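Local structure of metazoan TIR-STING fusion (Crassostrea gigas, 6WT6) at residues M107-S112 / P135-L140; G178-Y183 / K314-T319; G186-I191 / L216-P221; I280-T285 / M307-T312. The protein is an animal fusion protein that joins a TIR domain to a STING ligand-binding domain in one chain and forms a two-chain assembly. All blocks are in the same frame, centred on the assembly; numbering follows the deposited sequence.

Contact 1: M107-S112 / P135-L140; sequences MAVDDS and PPLRPL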
# COMPACT_ATOMS: atom_id res chain seq x y z
N MET A 107 -3.53 -3.66 15.17
CA MET A 107 -2.11 -3.48 14.87
C MET A 107 -1.42 -4.82 14.67
O MET A 107 -0.45 -4.91 13.90
CB MET A 107 -1.43 -2.70 16.00
CG MET A 107 -1.91 -1.28 16.15
SD MET A 107 -1.07 -0.38 17.47
CE MET A 107 -2.01 1.14 17.45
N ALA A 108 -1.88 -5.87 15.35
CA ALA A 108 -1.30 -7.20 15.18
C ALA A 108 -1.79 -7.87 13.90
O ALA A 108 -1.14 -8.81 13.43
CB ALA A 108 -1.63 -8.08 16.38
N VAL A 109 -2.90 -7.42 13.34
CA VAL A 109 -3.46 -8.05 12.15
C VAL A 109 -2.76 -7.49 10.92
O VAL A 109 -2.57 -6.27 10.79
CB VAL A 109 -4.99 -7.83 12.09
CG1 VAL A 109 -5.57 -8.45 10.83
CG2 VAL A 109 -5.64 -8.43 13.32
N ASP A 110 -2.37 -8.38 10.01
CA ASP A 110 -1.59 -8.02 8.84
C ASP A 110 -2.44 -8.15 7.58
O ASP A 110 -3.44 -8.87 7.54
CB ASP A 110 -0.34 -8.90 8.72
CG ASP A 110 0.63 -8.41 7.67
OD1 ASP A 110 1.23 -7.33 7.87
OD2 ASP A 110 0.80 -9.09 6.64
N ASP A 111 -2.01 -7.43 6.53
CA ASP A 111 -2.72 -7.45 5.26
C ASP A 111 -2.66 -8.82 4.59
O ASP A 111 -3.55 -9.17 3.81
CB ASP A 111 -2.13 -6.39 4.33
CG ASP A 111 -3.03 -6.05 3.16
OD1 ASP A 111 -4.18 -6.54 3.13
OD2 ASP A 111 -2.59 -5.30 2.27
N SER A 112 -1.63 -9.61 4.88
CA SER A 112 -1.43 -10.91 4.25
C SER A 112 -2.12 -12.00 5.07
O SER A 112 -1.82 -12.18 6.25
CB SER A 112 0.06 -11.21 4.12
OG SER A 112 0.28 -12.60 3.92
N PRO A 135 -13.97 -9.23 9.89
CA PRO A 135 -13.66 -10.01 8.68
C PRO A 135 -12.25 -10.58 8.67
O PRO A 135 -12.07 -11.75 8.31
CB PRO A 135 -13.87 -8.99 7.55
CG PRO A 135 -14.92 -8.07 8.09
CD PRO A 135 -14.66 -7.97 9.58
N PRO A 136 -11.20 -9.81 9.04
CA PRO A 136 -9.84 -10.39 8.94
C PRO A 136 -9.61 -11.60 9.82
O PRO A 136 -8.85 -12.50 9.44
CB PRO A 136 -8.94 -9.22 9.34
CG PRO A 136 -9.75 -8.00 9.09
CD PRO A 136 -11.14 -8.39 9.45
N LEU A 137 -10.25 -11.67 10.99
CA LEU A 137 -9.99 -12.76 11.93
C LEU A 137 -10.80 -14.01 11.62
O LEU A 137 -10.41 -15.10 12.06
CB LEU A 137 -10.28 -12.31 13.35
CG LEU A 137 -9.45 -11.12 13.84
CD1 LEU A 137 -9.84 -10.76 15.27
CD2 LEU A 137 -7.97 -11.43 13.73
N ARG A 138 -11.91 -13.88 10.89
CA ARG A 138 -12.80 -15.02 10.71
C ARG A 138 -12.13 -16.22 10.04
O ARG A 138 -12.24 -17.34 10.58
CB ARG A 138 -14.04 -14.59 9.93
CG ARG A 138 -14.87 -13.51 10.61
CD ARG A 138 -16.10 -13.15 9.78
NE ARG A 138 -16.62 -11.82 10.09
CZ ARG A 138 -17.60 -11.22 9.43
NH1 ARG A 138 -18.17 -11.84 8.40
NH2 ARG A 138 -18.00 -10.01 9.78
N PRO A 139 -11.43 -16.09 8.89
CA PRO A 139 -10.93 -17.29 8.21
C PRO A 139 -9.60 -17.79 8.74
O PRO A 139 -8.88 -18.50 8.03
CB PRO A 139 -10.81 -16.83 6.76
CG PRO A 139 -10.42 -15.40 6.89
CD PRO A 139 -11.12 -14.87 8.12
N LEU A 140 -9.25 -17.44 9.98
CA LEU A 140 -7.93 -17.73 10.52
C LEU A 140 -7.88 -19.03 11.33
O LEU A 140 -6.80 -19.39 11.81
CB LEU A 140 -7.45 -16.57 11.40
CG LEU A 140 -7.28 -15.21 10.73
CD1 LEU A 140 -6.65 -14.22 11.69
CD2 LEU A 140 -6.46 -15.33 9.46
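Val109 of the TIR domain spreads its two methyl groups over two neighbouring residues of the loop 135-140, one branch for each. The contact lies beside strand 120-124, an outermost strand of the domain's four-stranded parallel sheet, where the chain leaving helix 104-108 meets the loop that follows that strand. CG1 of Val109 stands anti to the backbone N (chi1 178°) and comes within 3.8 Å of CB in the ring of Pro136, the two side chains lying roughly at right angles. CG2 of Val109, the other branch, meets CD2 of Leu137 at 3.8 Å in a slanting approach. The CB of Leu137 does not point at Val109, and only the far end of the side chain lies against it. Both Val109 and Leu137 also rest on Leu120, and Leu137 reaches Leu89 and Ile91 of the adjacent strand, so the pair belongs to the apolar layer on this part of the sheet, whereas Pro136 lies at the surface. Beyond Val109 the chain folds into an Asx turn: the backbone N of Ser112 donates to OD2 of Asp110 at 3.0 Å, meeting that oxygen from above the carboxylate plane, 50° out of it.

Contact 2: G178-Y183 / K314-T319; sequences GFAWGY and KRILDT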
# COMPACT_ATOMS: atom_id res chain seq x y z
N GLY A 178 -1.43 1.80 -0.87
CA GLY A 178 -0.25 2.55 -0.47
C GLY A 178 0.42 3.22 -1.65
O GLY A 178 0.78 4.40 -1.59
N PHE A 179 0.60 2.48 -2.75
CA PHE A 179 1.17 3.06 -3.96
C PHE A 179 0.32 4.21 -4.48
O PHE A 179 0.83 5.31 -4.73
CB PHE A 179 1.33 1.99 -5.05
CG PHE A 179 2.50 1.06 -4.85
CD1 PHE A 179 3.40 1.26 -3.82
CD2 PHE A 179 2.71 -0.00 -5.71
CE1 PHE A 179 4.48 0.40 -3.64
CE2 PHE A 179 3.79 -0.86 -5.54
CZ PHE A 179 4.67 -0.66 -4.51
N ALA A 180 -0.99 3.98 -4.63
CA ALA A 180 -1.86 4.96 -5.28
C ALA A 180 -2.00 6.23 -4.44
O ALA A 180 -1.82 7.34 -4.96
CB ALA A 180 -3.23 4.35 -5.55
N TRP A 181 -2.33 6.10 -3.16
CA TRP A 181 -2.49 7.29 -2.32
C TRP A 181 -1.16 8.02 -2.15
O TRP A 181 -1.13 9.26 -2.14
CB TRP A 181 -3.07 6.91 -0.96
CG TRP A 181 -4.54 6.60 -1.00
CD1 TRP A 181 -5.12 5.37 -0.90
CD2 TRP A 181 -5.61 7.54 -1.16
NE1 TRP A 181 -6.49 5.49 -0.98
CE2 TRP A 181 -6.81 6.81 -1.14
CE3 TRP A 181 -5.66 8.93 -1.31
CZ2 TRP A 181 -8.06 7.42 -1.27
CZ3 TRP A 181 -6.90 9.54 -1.44
CH2 TRP A 181 -8.08 8.78 -1.42
N GLY A 182 -0.05 7.28 -2.04
CA GLY A 182 1.25 7.92 -1.95
C GLY A 182 1.65 8.65 -3.22
O GLY A 182 2.27 9.71 -3.17
N TYR A 183 1.30 8.08 -4.38
CA TYR A 183 1.59 8.73 -5.65
C TYR A 183 0.68 9.93 -5.87
O TYR A 183 1.11 10.95 -6.42
CB TYR A 183 1.46 7.71 -6.78
CG TYR A 183 1.86 8.18 -8.17
CD1 TYR A 183 3.06 8.84 -8.40
CD2 TYR A 183 1.05 7.90 -9.27
CE1 TYR A 183 3.43 9.24 -9.68
CE2 TYR A 183 1.40 8.29 -10.54
CZ TYR A 183 2.59 8.96 -10.75
OH TYR A 183 2.92 9.34 -12.03
N LYS A 314 -6.99 5.26 -10.62
CA LYS A 314 -8.01 5.87 -11.47
C LYS A 314 -9.26 6.24 -10.69
O LYS A 314 -9.94 7.20 -11.04
CB LYS A 314 -8.34 4.93 -12.63
CG LYS A 314 -7.20 4.77 -13.61
CD LYS A 314 -7.43 3.62 -14.57
CE LYS A 314 -8.24 4.05 -15.78
NZ LYS A 314 -9.67 3.69 -15.65
N ARG A 315 -9.58 5.49 -9.63
CA ARG A 315 -10.71 5.87 -8.78
C ARG A 315 -10.43 7.18 -8.06
O ARG A 315 -11.31 8.04 -7.95
CB ARG A 315 -11.01 4.76 -7.76
CG ARG A 315 -11.33 3.41 -8.36
CD ARG A 315 -12.57 2.82 -7.72
NE ARG A 315 -12.70 1.39 -7.96
CZ ARG A 315 -12.41 0.45 -7.07
NH1 ARG A 315 -11.97 0.80 -5.86
NH2 ARG A 315 -12.56 -0.83 -7.37
N ILE A 316 -9.20 7.35 -7.57
CA ILE A 316 -8.85 8.57 -6.84
C ILE A 316 -8.84 9.77 -7.77
O ILE A 316 -9.39 10.83 -7.46
CB ILE A 316 -7.50 8.38 -6.13
CG1 ILE A 316 -7.57 7.23 -5.13
CG2 ILE A 316 -7.07 9.67 -5.45
CD1 ILE A 316 -6.23 6.82 -4.60
N LEU A 317 -8.20 9.62 -8.94
CA LEU A 317 -8.09 10.74 -9.87
C LEU A 317 -9.45 11.18 -10.39
O LEU A 317 -9.75 12.38 -10.44
CB LEU A 317 -7.16 10.38 -11.03
CG LEU A 317 -5.68 10.16 -10.70
CD1 LEU A 317 -4.92 9.62 -11.91
CD2 LEU A 317 -5.03 11.44 -10.19
N ASP A 318 -10.31 10.22 -10.76
CA ASP A 318 -11.63 10.58 -11.27
C ASP A 318 -12.56 11.09 -10.17
O ASP A 318 -13.55 11.76 -10.48
CB ASP A 318 -12.27 9.40 -11.99
CG ASP A 318 -11.62 9.13 -13.33
OD1 ASP A 318 -10.98 10.05 -13.87
OD2 ASP A 318 -11.76 8.00 -13.85
N THR A 319 -12.27 10.78 -8.91
CA THR A 319 -13.03 11.35 -7.81
C THR A 319 -12.70 12.83 -7.61
O THR A 319 -13.57 13.61 -7.21
CB THR A 319 -12.75 10.55 -6.53
OG1 THR A 319 -13.53 9.35 -6.54
CG2 THR A 319 -13.05 11.36 -5.27
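Ile316 sets its CD1 methyl over one face of the Trp181 indole. The methyl carbon sits 3.6 Å from the centroid of the five-membered ring and only 17° off the ring normal, a CH-pi contact in which CE2 of Trp181 is the closest ring atom to CD1, at 3.5 Å. The rest of the isoleucine follows the same face outward: CG1 of Ile316 lies 3.9 Å from CZ2 of Trp181, and CG2 of Ile316 lies 4.0 Å from its CZ3, so that the aliphatic chain spans both rings. With CG1 anti to the carbonyl carbon (chi1 -61°) and the chain then extended, CD1 is carried away from its own helix and onto the indole. The same methyl also touches CB of Ala180 at 4.0 Å, at its flank. No hydrogen bond joins the two segments; what meets is aliphatic carbon and the indole face. Further along, Thr319 OG1 donates to the carbonyl O of Arg315 at 2.9 Å, on the opposite face of that carbonyl from the Thr319 N bond. Trp181 also packs on Met289 of the second subunit, and Asp318 is hydrogen-bonded to His82 there. The arrangement is a buried helix-helix contact of the STING ligand-binding domain, joining the long helix 176-204 to the C-terminal part of helix 299-319 close to the dimer interface.

Contact 3: G186-I191 / L216-P221; sequences GYLKII and LFLFFP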
# COMPACT_ATOMS: atom_id res chain seq x y z
N GLY A 186 1.56 12.63 -2.83
CA GLY A 186 2.96 13.01 -2.90
C GLY A 186 3.38 13.68 -4.19
O GLY A 186 4.49 14.22 -4.25
N TYR A 187 2.53 13.68 -5.21
CA TYR A 187 2.96 14.12 -6.53
C TYR A 187 1.80 14.59 -7.41
O TYR A 187 1.73 15.77 -7.76
CB TYR A 187 3.73 12.99 -7.24
CG TYR A 187 4.27 13.35 -8.60
CD1 TYR A 187 5.24 14.34 -8.74
CD2 TYR A 187 3.83 12.70 -9.74
CE1 TYR A 187 5.75 14.67 -10.00
CE2 TYR A 187 4.33 13.03 -11.00
CZ TYR A 187 5.29 14.01 -11.12
OH TYR A 187 5.79 14.35 -12.35
N LEU A 188 0.91 13.66 -7.78
CA LEU A 188 -0.13 13.99 -8.75
C LEU A 188 -1.03 15.11 -8.24
O LEU A 188 -1.31 16.07 -8.97
CB LEU A 188 -0.95 12.74 -9.09
CG LEU A 188 -0.26 11.66 -9.94
CD1 LEU A 188 -1.24 10.58 -10.39
CD2 LEU A 188 0.45 12.27 -11.13
N LYS A 189 -1.47 15.03 -6.98
CA LYS A 189 -2.32 16.06 -6.40
C LYS A 189 -1.64 17.43 -6.40
O LYS A 189 -2.33 18.46 -6.43
CB LYS A 189 -2.73 15.67 -4.97
CG LYS A 189 -3.64 16.65 -4.25
CD LYS A 189 -4.95 16.89 -4.99
CE LYS A 189 -5.92 17.71 -4.16
NZ LYS A 189 -7.19 18.00 -4.87
N ILE A 190 -0.31 17.46 -6.41
CA ILE A 190 0.42 18.72 -6.38
C ILE A 190 0.51 19.34 -7.77
O ILE A 190 0.27 20.55 -7.94
CB ILE A 190 1.82 18.51 -5.77
CG1 ILE A 190 1.70 17.87 -4.39
CG2 ILE A 190 2.58 19.83 -5.70
CD1 ILE A 190 3.02 17.36 -3.83
N ILE A 191 0.84 18.54 -8.79
CA ILE A 191 1.20 19.09 -10.09
C ILE A 191 0.03 19.10 -11.07
O ILE A 191 -0.07 20.02 -11.90
CB ILE A 191 2.41 18.32 -10.68
CG1 ILE A 191 2.10 16.83 -10.83
CG2 ILE A 191 3.64 18.51 -9.79
CD1 ILE A 191 2.02 16.38 -12.26
N LEU A 216 -0.91 15.19 -19.16
CA LEU A 216 0.36 14.53 -18.87
C LEU A 216 0.18 13.03 -19.08
O LEU A 216 -0.65 12.40 -18.42
CB LEU A 216 0.80 14.82 -17.43
CG LEU A 216 2.06 14.10 -16.95
CD1 LEU A 216 3.27 14.54 -17.77
CD2 LEU A 216 2.29 14.35 -15.47
N PHE A 217 0.94 12.47 -20.01
CA PHE A 217 0.83 11.05 -20.33
C PHE A 217 1.75 10.26 -19.41
O PHE A 217 2.96 10.50 -19.36
CB PHE A 217 1.17 10.81 -21.80
CG PHE A 217 0.10 11.28 -22.75
CD1 PHE A 217 -0.80 10.39 -23.31
CD2 PHE A 217 -0.03 12.63 -23.04
CE1 PHE A 217 -1.79 10.82 -24.16
CE2 PHE A 217 -1.03 13.07 -23.89
CZ PHE A 217 -1.91 12.17 -24.45
N LEU A 218 1.16 9.33 -18.66
CA LEU A 218 1.87 8.53 -17.67
C LEU A 218 2.00 7.11 -18.21
O LEU A 218 0.99 6.45 -18.49
CB LEU A 218 1.13 8.54 -16.33
CG LEU A 218 0.90 9.90 -15.68
CD1 LEU A 218 -0.10 9.77 -14.56
CD2 LEU A 218 2.22 10.49 -15.18
N PHE A 219 3.23 6.64 -18.34
CA PHE A 219 3.51 5.40 -19.05
C PHE A 219 3.61 4.24 -18.06
O PHE A 219 4.31 4.33 -17.05
CB PHE A 219 4.78 5.53 -19.89
CG PHE A 219 4.61 6.43 -21.07
CD1 PHE A 219 4.15 5.94 -22.28
CD2 PHE A 219 4.87 7.79 -20.96
CE1 PHE A 219 3.97 6.77 -23.36
CE2 PHE A 219 4.69 8.63 -22.05
CZ PHE A 219 4.24 8.12 -23.25
N PHE A 220 2.90 3.16 -18.38
CA PHE A 220 2.71 2.01 -17.49
C PHE A 220 3.04 0.76 -18.29
O PHE A 220 2.14 0.08 -18.80
CB PHE A 220 1.28 1.99 -16.95
CG PHE A 220 1.06 1.10 -15.75
CD1 PHE A 220 1.72 -0.12 -15.63
CD2 PHE A 220 0.18 1.48 -14.75
CE1 PHE A 220 1.50 -0.93 -14.52
CE2 PHE A 220 -0.04 0.68 -13.65
CZ PHE A 220 0.62 -0.53 -13.54
N PRO A 221 4.32 0.44 -18.44
CA PRO A 221 4.69 -0.82 -19.10
C PRO A 221 4.25 -2.02 -18.26
O PRO A 221 4.37 -2.02 -17.04
CB PRO A 221 6.22 -0.74 -19.19
CG PRO A 221 6.61 0.17 -18.07
CD PRO A 221 5.50 1.19 -17.98
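Leu216 and Leu218, two residues apart on strand 212-221, both turn toward helix 176-204 and meet Ile191 and Leu188 there. At Leu216, a chi1 of 175° extends the side chain away from its backbone N, and CD2 is brought to 3.8 Å from CD1 of Ile191, the two side chains crossing nearly at a right angle. Ile191 in turn lays its CG1 over the centre of the Tyr187 ring, 4.2 Å above the plane. Phe217 faces away from the helix, in keeping with the alternation of a strand, and its backbone pairs with Ala276 and Glu278. Leu218 then returns to the helix side, its CD1 lying 4.3 Å from CD2 of Leu188; this is a looser touch, and Tyr183 and Ile280 also pack against Leu218. Phe219 again points to the far side of the sheet, and Phe220 and Pro221 run on toward Ile283, past the end of this contact. The helix widens into a pi-type turn over 186-188, and O of Tyr187 accepts from N of both Ile190 and Ile191. Lys189 NZ forms salt bridges with Asp320 and Glu322. The closest approaches are all between methyl groups and no hydrogen bond joins the two segments, so they meet through an apolar patch, at whose edge the bond from Tyr187 OH to Glu278 of strand 272-279 adds a polar tie between helix and sheet.

Contact 4: I280-T285 / M307-T312; sequences IGVIHT and MRFYLT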
# COMPACT_ATOMS: atom_id res chain seq x y z
N ILE A 280 5.32 6.16 -14.71
CA ILE A 280 4.82 6.06 -13.34
C ILE A 280 5.91 5.35 -12.54
O ILE A 280 6.01 4.12 -12.57
CB ILE A 280 3.48 5.33 -13.26
CG1 ILE A 280 2.46 5.97 -14.19
CG2 ILE A 280 2.97 5.31 -11.83
CD1 ILE A 280 1.09 5.34 -14.13
N GLY A 281 6.74 6.12 -11.83
CA GLY A 281 7.95 5.56 -11.25
C GLY A 281 7.70 4.52 -10.17
O GLY A 281 8.53 3.64 -9.95
N VAL A 282 6.55 4.60 -9.50
CA VAL A 282 6.29 3.72 -8.37
C VAL A 282 6.15 2.26 -8.81
O VAL A 282 6.46 1.34 -8.04
CB VAL A 282 5.05 4.20 -7.59
CG1 VAL A 282 3.78 3.99 -8.40
CG2 VAL A 282 4.96 3.50 -6.24
N ILE A 283 5.72 2.01 -10.05
CA ILE A 283 5.50 0.63 -10.48
C ILE A 283 6.81 -0.14 -10.58
O ILE A 283 6.80 -1.38 -10.50
CB ILE A 283 4.74 0.57 -11.82
CG1 ILE A 283 5.63 1.02 -12.98
CG2 ILE A 283 3.47 1.40 -11.74
CD1 ILE A 283 4.90 1.12 -14.31
N HIS A 284 7.95 0.55 -10.72
CA HIS A 284 9.24 -0.13 -10.80
C HIS A 284 9.51 -0.96 -9.55
O HIS A 284 10.28 -1.93 -9.61
CB HIS A 284 10.36 0.89 -11.01
CG HIS A 284 11.64 0.28 -11.47
ND1 HIS A 284 11.86 -0.10 -12.77
CD2 HIS A 284 12.78 -0.03 -10.79
CE1 HIS A 284 13.08 -0.60 -12.89
NE2 HIS A 284 13.65 -0.58 -11.70
N THR A 285 8.90 -0.59 -8.42
CA THR A 285 9.05 -1.35 -7.19
C THR A 285 8.56 -2.78 -7.37
O THR A 285 9.19 -3.72 -6.86
CB THR A 285 8.29 -0.65 -6.06
OG1 THR A 285 8.97 0.57 -5.74
CG2 THR A 285 8.20 -1.53 -4.82
N MET A 307 -2.55 -4.12 -11.65
CA MET A 307 -3.88 -3.74 -12.12
C MET A 307 -4.76 -3.22 -10.99
O MET A 307 -5.62 -2.35 -11.22
CB MET A 307 -4.58 -4.92 -12.81
CG MET A 307 -3.92 -5.35 -14.12
SD MET A 307 -3.32 -3.94 -15.09
CE MET A 307 -4.83 -3.28 -15.72
N ARG A 308 -4.58 -3.73 -9.77
CA ARG A 308 -5.23 -3.14 -8.61
C ARG A 308 -4.73 -1.72 -8.38
O ARG A 308 -5.53 -0.81 -8.13
CB ARG A 308 -4.99 -4.00 -7.37
CG ARG A 308 -5.81 -5.27 -7.32
CD ARG A 308 -5.30 -6.18 -6.22
NE ARG A 308 -6.16 -7.33 -6.02
CZ ARG A 308 -5.87 -8.35 -5.22
NH1 ARG A 308 -4.73 -8.35 -4.54
NH2 ARG A 308 -6.72 -9.36 -5.10
N PHE A 309 -3.41 -1.52 -8.45
CA PHE A 309 -2.86 -0.18 -8.37
C PHE A 309 -3.44 0.72 -9.46
O PHE A 309 -3.86 1.85 -9.19
CB PHE A 309 -1.33 -0.23 -8.48
CG PHE A 309 -0.70 1.11 -8.83
CD1 PHE A 309 -0.66 2.14 -7.90
CD2 PHE A 309 -0.17 1.33 -10.08
CE1 PHE A 309 -0.08 3.36 -8.21
CE2 PHE A 309 0.41 2.55 -10.41
CZ PHE A 309 0.45 3.57 -9.47
N TYR A 310 -3.46 0.21 -10.70
CA TYR A 310 -3.99 0.97 -11.82
C TYR A 310 -5.44 1.36 -11.58
O TYR A 310 -5.84 2.51 -11.83
CB TYR A 310 -3.85 0.12 -13.09
CG TYR A 310 -4.38 0.73 -14.37
CD1 TYR A 310 -3.85 1.90 -14.88
CD2 TYR A 310 -5.40 0.11 -15.07
CE1 TYR A 310 -4.33 2.45 -16.05
CE2 TYR A 310 -5.89 0.64 -16.24
CZ TYR A 310 -5.35 1.81 -16.73
OH TYR A 310 -5.83 2.35 -17.90
N LEU A 311 -6.25 0.43 -11.07
CA LEU A 311 -7.65 0.71 -10.80
C LEU A 311 -7.82 1.69 -9.64
O LEU A 311 -8.66 2.59 -9.70
CB LEU A 311 -8.37 -0.60 -10.50
CG LEU A 311 -9.83 -0.57 -10.07
CD1 LEU A 311 -10.67 0.20 -11.07
CD2 LEU A 311 -10.35 -2.00 -9.93
N THR A 312 -7.02 1.54 -8.58
CA THR A 312 -7.17 2.41 -7.42
C THR A 312 -6.75 3.84 -7.75
O THR A 312 -7.40 4.80 -7.32
CB THR A 312 -6.35 1.87 -6.24
OG1 THR A 312 -6.72 0.52 -5.98
CG2 THR A 312 -6.62 2.71 -5.00
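This is an apolar contact in which one aromatic ring is approached by three aliphatic side chains, set where the turn between strand 272-279 and helix 284-291 faces the middle of helix 299-319. Phe309 supplies the ring. Its chi1 of 162° turns the phenyl away from the backbone N and out from the helix toward Ile280, Val282 and Ile283. Ile280 meets the rim, its CG2 lying 3.9 Å from CZ of Phe309 and near the ring plane, with the two side chains running antiparallel alongside each other. Val282 and Phe309 point at each other from their own segments: CG1 of Val282 reaches CZ of Phe309 at 3.5 Å, meeting the ring at a slant. The third approach is by CG2 of Ile283, 3.5 Å from CE2 of Phe309, the two side chains running roughly perpendicular. The contact belongs to the helix-and-sheet core of the STING ligand-binding domain. Phe179 of the long helix 176-204 packs on both Val282 and Phe309, while Phe220 of strand 212-221 touches Ile280 and Ile283. At the turn itself, N of Ile283 is bonded to O of Ile280 at 3.3 Å, and the chain then continues into the helix. On the opposite segment, the carbonyl O of Arg308 is gripped twice by Thr312, by its backbone N and by its OG1 at 2.8 Å, from opposite faces of the carbonyl plane; OG1 sits 39° out of that plane. Tyr310 OH is hydrogen-bonded to Asp79 of the second subunit, and Arg308 NE to the carbonyl O of Leu106 of that subunit.

Contact 1 stands apart in the TIR domain, its centre about 24 Å from those of contacts 2 and 4 and about 33 Å from that of contact 3, and it closes along the chain before any of the others opens. The remaining three form one cluster in the STING domain, with centres about 10 to 11 Å apart. Contacts 2 and 3 share helix 176-204, contacts 2 and 4 share helix 299-319, and contacts 3 and 4 follow one another inside the loop that contact 2 closes. Tyr183 links contact 2 to contacts 3 and 4, and Phe179 links it to contact 4. Contacts 1, 2 and 4 lie beside the dimer interface, whereas no other chain touches contact 3.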